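PDB 4QXZ: uncharacterized protein from Staphylococcus aureus subsp. aureus Mu50, which is of unknown function but has a beta-barrel core resembling type VI secretion system proteins, joined to a pair of helices. Local coordinates for residues A[29-41]-A[146-158]. Numbering follows the deposited sequence.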
ATOM      1  N   PHE A  29       4.662  11.790  -6.177  1.00 37.88           N
ATOM      2  CA  PHE A  29       4.290  11.644  -7.568  1.00 36.90           C
ATOM      3  C   PHE A  29       4.880  12.776  -8.362  1.00 34.42           C
ATOM      4  O   PHE A  29       4.730  13.930  -7.980  1.00 38.00           O
ATOM      5  CB  PHE A  29       2.781  11.657  -7.708  1.00 34.76           C
ATOM      6  CG  PHE A  29       2.321  11.539  -9.127  1.00 38.23           C
ATOM      7  CD1 PHE A  29       2.547  10.368  -9.842  1.00 41.08           C
ATOM      8  CD2 PHE A  29       1.671  12.588  -9.752  1.00 37.72           C
ATOM      9  CE1 PHE A  29       2.142  10.254 -11.163  1.00 42.95           C
ATOM     10  CE2 PHE A  29       1.246  12.479 -11.061  1.00 39.45           C
ATOM     11  CZ  PHE A  29       1.478  11.312 -11.773  1.00 41.42           C
ATOM     12  N   GLN A  30       5.548  12.453  -9.463  1.00 32.70           N
ATOM     13  CA  GLN A  30       6.125  13.477 -10.323  1.00 34.05           C
ATOM     14  C   GLN A  30       5.924  13.132 -11.786  1.00 35.68           C
ATOM     15  O   GLN A  30       5.845  11.943 -12.147  1.00 36.41           O
ATOM     16  CB  GLN A  30       7.619  13.596 -10.071  1.00 34.29           C
ATOM     17  CG  GLN A  30       8.026  13.826  -8.627  1.00 35.73           C
ATOM     18  CD  GLN A  30       9.533  13.798  -8.445  1.00 37.60           C
ATOM     19  OE1 GLN A  30      10.234  13.059  -9.135  1.00 35.25           O
ATOM     20  NE2 GLN A  30      10.043  14.611  -7.514  1.00 39.34           N
ATOM     21  N   ILE A  31       5.879  14.170 -12.624  1.00 35.84           N
ATOM     22  CA  ILE A  31       5.825  14.015 -14.085  1.00 34.37           C
ATOM     23  C   ILE A  31       6.991  14.782 -14.669  1.00 36.89           C
ATOM     24  O   ILE A  31       7.267  15.941 -14.269  1.00 33.71           O
ATOM     25  CB  ILE A  31       4.521  14.547 -14.687  1.00 37.54           C
ATOM     26  CG1 ILE A  31       3.320  13.884 -13.984  1.00 39.63           C
ATOM     27  CG2 ILE A  31       4.474  14.289 -16.199  1.00 38.28           C
ATOM     28  CD1 ILE A  31       2.015  13.964 -14.745  1.00 41.07           C
ATOM     29  N   VAL A  32       7.692  14.123 -15.567  1.00 36.61           N
ATOM     30  CA  VAL A  32       8.889  14.642 -16.169  1.00 36.68           C
ATOM     31  C   VAL A  32       8.730  14.835 -17.651  1.00 38.65           C
ATOM     32  O   VAL A  32       8.258  13.970 -18.330  1.00 39.93           O
ATOM     33  CB  VAL A  32      10.031  13.675 -15.950  1.00 37.76           C
ATOM     34  CG1 VAL A  32      11.347  14.314 -16.278  1.00 37.46           C
ATOM     35  CG2 VAL A  32      10.049  13.245 -14.525  1.00 38.42           C
ATOM     36  N   ASN A  33       9.105  15.993 -18.138  1.00 40.94           N
ATOM     37  CA  ASN A  33       9.119  16.268 -19.562  1.00 42.19           C
ATOM     38  C   ASN A  33      10.454  16.026 -20.262  1.00 43.19           C
ATOM     39  O   ASN A  33      11.375  15.559 -19.684  1.00 41.51           O
ATOM     40  CB  ASN A  33       8.552  17.664 -19.833  1.00 41.28           C
ATOM     41  CG  ASN A  33       9.530  18.759 -19.579  1.00 42.76           C
ATOM     42  OD1 ASN A  33      10.637  18.526 -19.200  1.00 42.78           O
ATOM     43  ND2 ASN A  33       9.106  19.957 -19.774  1.00 45.91           N
ATOM     44  N   GLU A  34      10.528  16.359 -21.530  1.00 49.28           N
ATOM     45  CA  GLU A  34      11.648  16.088 -22.397  1.00 48.47           C
ATOM     46  C   GLU A  34      12.904  16.675 -21.912  1.00 46.23           C
ATOM     47  O   GLU A  34      13.965  16.178 -22.176  1.00 45.20           O
ATOM     48  CB  GLU A  34      11.483  16.849 -23.662  1.00 54.30           C
ATOM     49  CG  GLU A  34      10.381  16.504 -24.593  1.00 62.28           C
ATOM     50  CD  GLU A  34      10.418  17.477 -25.733  1.00 72.67           C
ATOM     51  OE1 GLU A  34      11.175  18.459 -25.615  1.00 80.33           O
ATOM     52  OE2 GLU A  34       9.758  17.228 -26.764  1.00 72.33           O
ATOM     53  N   HIS A  35      12.778  17.822 -21.307  1.00 42.98           N
ATOM     54  CA  HIS A  35      13.895  18.585 -20.891  1.00 46.60           C
ATOM     55  C   HIS A  35      14.287  18.266 -19.536  1.00 44.67           C
ATOM     56  O   HIS A  35      15.009  19.024 -18.940  1.00 47.25           O
ATOM     57  CB  HIS A  35      13.582  20.052 -20.947  1.00 49.58           C
ATOM     58  CG  HIS A  35      13.127  20.500 -22.273  1.00 51.78           C
ATOM     59  ND1 HIS A  35      13.852  20.339 -23.350  1.00 54.49           N
ATOM     60  CD2 HIS A  35      11.976  21.102 -22.669  1.00 55.01           C
ATOM     61  CE1 HIS A  35      13.209  20.821 -24.382  1.00 55.90           C
ATOM     62  NE2 HIS A  35      12.060  21.288 -23.964  1.00 56.82           N
ATOM     63  N   GLY A  36      13.753  17.193 -19.001  1.00 44.69           N
ATOM     64  CA  GLY A  36      14.019  16.817 -17.622  1.00 43.22           C
ATOM     65  C   GLY A  36      13.519  17.720 -16.531  1.00 45.26           C
ATOM     66  O   GLY A  36      14.128  17.850 -15.514  1.00 42.41           O
ATOM     67  N   ARG A  37      12.378  18.319 -16.747  1.00 47.14           N
ATOM     68  CA  ARG A  37      11.786  19.209 -15.800  1.00 48.83           C
ATOM     69  C   ARG A  37      10.667  18.501 -15.109  1.00 46.34           C
ATOM     70  O   ARG A  37       9.835  17.900 -15.734  1.00 42.76           O
ATOM     71  CB  ARG A  37      11.309  20.468 -16.502  1.00 53.02           C
ATOM     72  CG  ARG A  37      12.452  21.136 -17.247  1.00 61.85           C
ATOM     73  CD  ARG A  37      12.194  22.569 -17.690  1.00 65.69           C
ATOM     74  NE  ARG A  37      13.383  23.411 -17.514  1.00 67.49           N
ATOM     75  CZ  ARG A  37      13.901  23.778 -16.342  1.00 68.35           C
ATOM     76  NH1 ARG A  37      13.368  23.384 -15.202  1.00 65.18           N
ATOM     77  NH2 ARG A  37      14.973  24.558 -16.309  1.00 70.44           N
ATOM     78  N   ILE A  38      10.715  18.558 -13.792  1.00 43.96           N
ATOM     79  CA  ILE A  38       9.811  17.827 -12.926  1.00 41.79           C
ATOM     80  C   ILE A  38       8.662  18.728 -12.559  1.00 40.60           C
ATOM     81  O   ILE A  38       8.881  19.832 -12.087  1.00 38.73           O
ATOM     82  CB  ILE A  38      10.506  17.399 -11.614  1.00 41.33           C
ATOM     83  CG1 ILE A  38      11.559  16.330 -11.896  1.00 43.08           C
ATOM     84  CG2 ILE A  38       9.489  16.860 -10.603  1.00 43.98           C
ATOM     85  CD1 ILE A  38      12.519  16.064 -10.752  1.00 40.95           C
ATOM     86  N   ILE A  39       7.440  18.253 -12.751  1.00 40.46           N
ATOM     87  CA  ILE A  39       6.322  18.792 -11.983  1.00 43.00           C
ATOM     88  C   ILE A  39       5.927  17.747 -10.921  1.00 42.81           C
ATOM     89  O   ILE A  39       5.591  16.606 -11.261  1.00 41.54           O
ATOM     90  CB  ILE A  39       5.122  19.176 -12.863  1.00 43.57           C
ATOM     91  CG1 ILE A  39       5.518  20.262 -13.859  1.00 45.28           C
ATOM     92  CG2 ILE A  39       3.978  19.709 -12.011  1.00 45.22           C
ATOM     93  CD1 ILE A  39       4.410  20.586 -14.855  1.00 46.03           C
ATOM     94  N   GLU A  40       5.992  18.148  -9.648  1.00 38.85           N
ATOM     95  CA  GLU A  40       5.587  17.300  -8.544  1.00 40.34           C
ATOM     96  C   GLU A  40       4.199  17.693  -8.063  1.00 40.74           C
ATOM     97  O   GLU A  40       3.920  18.865  -7.836  1.00 39.76           O
ATOM     98  CB  GLU A  40       6.583  17.388  -7.359  1.00 40.71           C
ATOM     99  CG  GLU A  40       6.111  16.577  -6.141  1.00 41.89           C
ATOM    100  CD  GLU A  40       7.220  16.015  -5.264  1.00 45.12           C
ATOM    101  OE1 GLU A  40       8.415  16.188  -5.573  1.00 45.83           O
ATOM    102  OE2 GLU A  40       6.879  15.380  -4.247  1.00 45.30           O
ATOM    103  N   TYR A  41       3.333  16.709  -7.867  1.00 42.31           N
ATOM    104  CA  TYR A  41       2.002  16.982  -7.327  1.00 43.56           C
ATOM    105  C   TYR A  41       1.901  16.455  -5.904  1.00 42.70           C
ATOM    106  O   TYR A  41       2.270  15.320  -5.629  1.00 42.20           O
ATOM    107  CB  TYR A  41       0.927  16.366  -8.217  1.00 42.86           C
ATOM    108  CG  TYR A  41       0.976  16.895  -9.627  1.00 43.86           C
ATOM    109  CD1 TYR A  41       1.812  16.325 -10.574  1.00 44.53           C
ATOM    110  CD2 TYR A  41       0.199  17.975 -10.014  1.00 46.86           C
ATOM    111  CE1 TYR A  41       1.866  16.809 -11.866  1.00 45.50           C
ATOM    112  CE2 TYR A  41       0.248  18.465 -11.308  1.00 47.16           C
ATOM    113  CZ  TYR A  41       1.087  17.878 -12.228  1.00 46.08           C
ATOM    114  OH  TYR A  41       1.146  18.354 -13.511  1.00 45.86           O
ATOM    115  N   LYS A 146      26.186  21.998 -19.100  1.00 49.53           N
ATOM    116  CA  LYS A 146      26.275  21.596 -17.692  1.00 48.39           C
ATOM    117  C   LYS A 146      24.927  21.715 -16.973  1.00 47.79           C
ATOM    118  O   LYS A 146      24.593  20.888 -16.113  1.00 46.04           O
ATOM    119  CB  LYS A 146      27.292  22.446 -16.930  1.00 46.79           C
ATOM    120  CG  LYS A 146      28.743  22.176 -17.276  1.00 49.24           C
ATOM    121  CD  LYS A 146      29.563  23.461 -17.395  1.00 52.22           C
ATOM    122  CE  LYS A 146      30.293  23.823 -16.123  1.00 55.96           C
ATOM    123  NZ  LYS A 146      31.314  24.891 -16.334  1.00 56.71           N
ATOM    124  N   LYS A 147      24.174  22.753 -17.317  1.00 47.50           N
ATOM    125  CA  LYS A 147      22.905  23.041 -16.658  1.00 48.07           C
ATOM    126  C   LYS A 147      21.907  21.941 -16.969  1.00 47.22           C
ATOM    127  O   LYS A 147      21.323  21.354 -16.056  1.00 45.79           O
ATOM    128  CB  LYS A 147      22.328  24.375 -17.126  1.00 50.21           C
ATOM    129  CG  LYS A 147      21.017  24.722 -16.434  1.00 53.69           C
ATOM    130  CD  LYS A 147      20.320  25.942 -17.016  1.00 56.84           C
ATOM    131  CE  LYS A 147      19.287  26.451 -16.018  1.00 61.44           C
ATOM    132  NZ  LYS A 147      18.103  27.116 -16.625  1.00 63.39           N
ATOM    133  N   SER A 148      21.713  21.684 -18.260  1.00 42.91           N
ATOM    134  CA  SER A 148      20.798  20.664 -18.706  1.00 42.78           C
ATOM    135  C   SER A 148      21.253  19.260 -18.275  1.00 39.67           C
ATOM    136  O   SER A 148      20.459  18.457 -17.831  1.00 39.38           O
ATOM    137  CB  SER A 148      20.645  20.724 -20.225  1.00 43.13           C
ATOM    138  OG  SER A 148      19.775  21.769 -20.600  1.00 48.82           O
ATOM    139  N   PHE A 149      22.529  18.969 -18.415  1.00 37.99           N
ATOM    140  CA  PHE A 149      23.018  17.640 -18.084  1.00 39.12           C
ATOM    141  C   PHE A 149      22.756  17.293 -16.628  1.00 37.60           C
ATOM    142  O   PHE A 149      22.354  16.184 -16.316  1.00 37.76           O
ATOM    143  CB  PHE A 149      24.511  17.542 -18.349  1.00 37.47           C
ATOM    144  CG  PHE A 149      25.097  16.178 -18.078  1.00 36.98           C
ATOM    145  CD1 PHE A 149      24.937  15.151 -18.988  1.00 37.74           C
ATOM    146  CD2 PHE A 149      25.849  15.938 -16.928  1.00 36.60           C
ATOM    147  CE1 PHE A 149      25.490  13.901 -18.754  1.00 37.19           C
ATOM    148  CE2 PHE A 149      26.410  14.701 -16.692  1.00 34.66           C
ATOM    149  CZ  PHE A 149      26.221  13.682 -17.599  1.00 37.77           C
ATOM    150  N   ASN A 150      23.011  18.218 -15.755  1.00 38.35           N
ATOM    151  CA  ASN A 150      22.800  17.989 -14.366  1.00 37.47           C
ATOM    152  C   ASN A 150      21.364  17.799 -13.973  1.00 39.09           C
ATOM    153  O   ASN A 150      21.073  16.966 -13.160  1.00 45.53           O
ATOM    154  CB  ASN A 150      23.422  19.100 -13.574  1.00 37.83           C
ATOM    155  CG  ASN A 150      24.911  19.167 -13.732  1.00 40.16           C
ATOM    156  OD1 ASN A 150      25.517  18.356 -14.377  1.00 38.73           O
ATOM    157  ND2 ASN A 150      25.498  20.153 -13.141  1.00 42.57           N
ATOM    158  N   ARG A 151      20.473  18.593 -14.530  1.00 35.68           N
ATOM    159  CA  ARG A 151      19.071  18.443 -14.277  1.00 35.31           C
ATOM    160  C   ARG A 151      18.528  17.162 -14.827  1.00 33.63           C
ATOM    161  O   ARG A 151      17.832  16.454 -14.174  1.00 31.79           O
ATOM    162  CB  ARG A 151      18.319  19.627 -14.848  1.00 35.34           C
ATOM    163  CG  ARG A 151      16.847  19.636 -14.556  1.00 36.37           C
ATOM    164  CD  ARG A 151      16.095  20.765 -15.216  1.00 39.25           C
ATOM    165  NE  ARG A 151      16.120  20.682 -16.670  1.00 44.91           N
ATOM    166  CZ  ARG A 151      16.872  21.380 -17.512  1.00 45.47           C
ATOM    167  NH1 ARG A 151      17.758  22.261 -17.114  1.00 49.89           N
ATOM    168  NH2 ARG A 151      16.733  21.169 -18.805  1.00 53.07           N
ATOM    169  N   MET A 152      18.899  16.861 -16.044  1.00 32.54           N
ATOM    170  CA  MET A 152      18.491  15.655 -16.659  1.00 33.86           C
ATOM    171  C   MET A 152      19.098  14.448 -15.978  1.00 37.97           C
ATOM    172  O   MET A 152      18.492  13.418 -15.959  1.00 40.01           O
ATOM    173  CB  MET A 152      18.743  15.687 -18.138  1.00 31.91           C
ATOM    174  CG  MET A 152      17.990  16.803 -18.829  1.00 31.31           C
ATOM    175  SD  MET A 152      18.195  16.974 -20.564  1.00 23.21           S
ATOM    176  CE  MET A 152      17.896  18.606 -20.579  1.00 35.04           C
ATOM    177  N   MET A 153      20.304  14.538 -15.450  1.00 37.27           N
ATOM    178  CA  MET A 153      20.808  13.374 -14.767  1.00 37.08           C
ATOM    179  C   MET A 153      19.990  12.971 -13.561  1.00 38.38           C
ATOM    180  O   MET A 153      19.941  11.827 -13.236  1.00 40.47           O
ATOM    181  CB  MET A 153      22.284  13.454 -14.425  1.00 35.01           C
ATOM    182  CG  MET A 153      23.234  13.037 -15.551  1.00 34.15           C
ATOM    183  SD  MET A 153      23.252  11.443 -16.244  1.00 21.45           S
ATOM    184  CE  MET A 153      24.065  10.639 -14.988  1.00 24.17           C
ATOM    185  N   GLN A 154      19.455  13.911 -12.821  1.00 39.93           N
ATOM    186  CA  GLN A 154      18.528  13.564 -11.781  1.00 38.38           C
ATOM    187  C   GLN A 154      17.128  13.097 -12.157  1.00 40.63           C
ATOM    188  O   GLN A 154      16.652  12.132 -11.635  1.00 41.05           O
ATOM    189  CB  GLN A 154      18.420  14.722 -10.840  1.00 38.96           C
ATOM    190  CG  GLN A 154      19.662  14.960 -10.048  1.00 41.00           C
ATOM    191  CD  GLN A 154      20.109  13.735  -9.314  1.00 43.75           C
ATOM    192  OE1 GLN A 154      19.361  13.108  -8.606  1.00 44.02           O
ATOM    193  NE2 GLN A 154      21.329  13.395  -9.488  1.00 48.66           N
ATOM    194  N   SER A 155      16.477  13.823 -13.040  1.00 37.02           N
ATOM    195  CA  SER A 155      15.118  13.547 -13.470  1.00 38.33           C
ATOM    196  C   SER A 155      14.938  12.378 -14.397  1.00 36.99           C
ATOM    197  O   SER A 155      13.921  11.779 -14.446  1.00 34.52           O
ATOM    198  CB  SER A 155      14.469  14.778 -14.067  1.00 37.03           C
ATOM    199  OG  SER A 155      15.151  15.229 -15.210  1.00 38.24           O
ATOM    200  N   LYS A 156      15.983  12.122 -15.140  1.00 38.29           N
ATOM    201  CA  LYS A 156      16.073  11.050 -16.136  1.00 36.95           C
ATOM    202  C   LYS A 156      15.037  10.963 -17.213  1.00 36.38           C
ATOM    203  O   LYS A 156      14.473   9.926 -17.377  1.00 34.77           O
ATOM    204  CB  LYS A 156      16.114   9.750 -15.390  1.00 40.46           C
ATOM    205  CG  LYS A 156      17.293   9.675 -14.451  1.00 43.48           C
ATOM    206  CD  LYS A 156      17.123   8.632 -13.364  1.00 48.79           C
ATOM    207  CE  LYS A 156      18.047   8.854 -12.173  1.00 54.38           C
ATOM    208  NZ  LYS A 156      17.571   8.154 -10.946  1.00 56.64           N
ATOM    209  N   PRO A 157      14.776  12.028 -17.960  1.00 37.31           N
ATOM    210  CA  PRO A 157      13.741  11.919 -18.992  1.00 37.85           C
ATOM    211  C   PRO A 157      14.021  10.776 -19.978  1.00 38.12           C
ATOM    212  O   PRO A 157      15.189  10.384 -20.164  1.00 35.05           O
ATOM    213  CB  PRO A 157      13.791  13.284 -19.702  1.00 38.19           C
ATOM    214  CG  PRO A 157      15.108  13.887 -19.340  1.00 39.29           C
ATOM    215  CD  PRO A 157      15.497  13.312 -18.004  1.00 38.36           C
ATOM    216  N   LYS A 158      12.958  10.224 -20.564  1.00 39.26           N
ATOM    217  CA  LYS A 158      13.096   9.332 -21.723  1.00 40.90           C
ATOM    218  C   LYS A 158      13.851  10.073 -22.794  1.00 39.49           C
ATOM    219  O   LYS A 158      13.616  11.265 -23.036  1.00 35.42           O
ATOM    220  CB  LYS A 158      11.748   8.849 -22.298  1.00 43.95           C
ATOM    221  CG  LYS A 158      11.119   7.704 -21.514  1.00 52.39           C
ATOM    222  CD  LYS A 158      10.582   6.595 -22.416  1.00 60.83           C
ATOM    223  CE  LYS A 158      10.303   5.299 -21.646  1.00 63.56           C
ATOM    224  NZ  LYS A 158      11.548   4.619 -21.179  1.00 66.37           N
TER
HETATM  225  O   HOH W   1      10.288  12.333 -19.780  1.00 31.51           O
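Gly36 and Met152 bring the two backbones together, their CA atoms 4.7 Å apart, where the type I turn Asn33-Gly36 of the hairpin between strands 23-32 and 38-41 meets the last turn of helix 142-155. Gly36 has positive phi, and its CA lies 3.1 Å from Ser155 OG, close against the helix end. Arg151 reaches the turn side-on, NE and NH2 both donating to the carbonyl oxygen of His35. The NH2 to His35 O bond is 2.8 Å, with an N-H...O angle of 153°, and the oxygen lies close to the guanidinium plane, so two bonds to one atom restrain the rotation of that group. The chain gets there because CG stands anti to the backbone N (chi1 -176°) and the chain then bends at chi3. Over one face of this guanidinium lies that of Arg37, nearly parallel to it (planes 9° apart) and stacked with centres separated by 4.0 Å. Lys147 NZ comes to the edge of the Arg37 group, 4.1 Å from its NH2; three like charges so close probably carry some electrostatic cost. Ser155 OG lies 2.8 Å from Gly36 O but also within reach of Arg151 O, while its CB packs against Val32 CG1 and Ile38 CG1. Past the helix end, where Lys156 turns to positive phi, the Pro157 ring lies against the turn, its CG 3.6 Å from Gly36 CA. Asn33 OD1 braces the loop from within by accepting from Arg37 N. The contact thus joins a hairpin tip projecting from the barrel to the two-helix pair: Met152 also touches Leu131 of helix 127-137, Ser155 O accepts from Arg85 of strand 82-88, and Pro157 O from Tyr127.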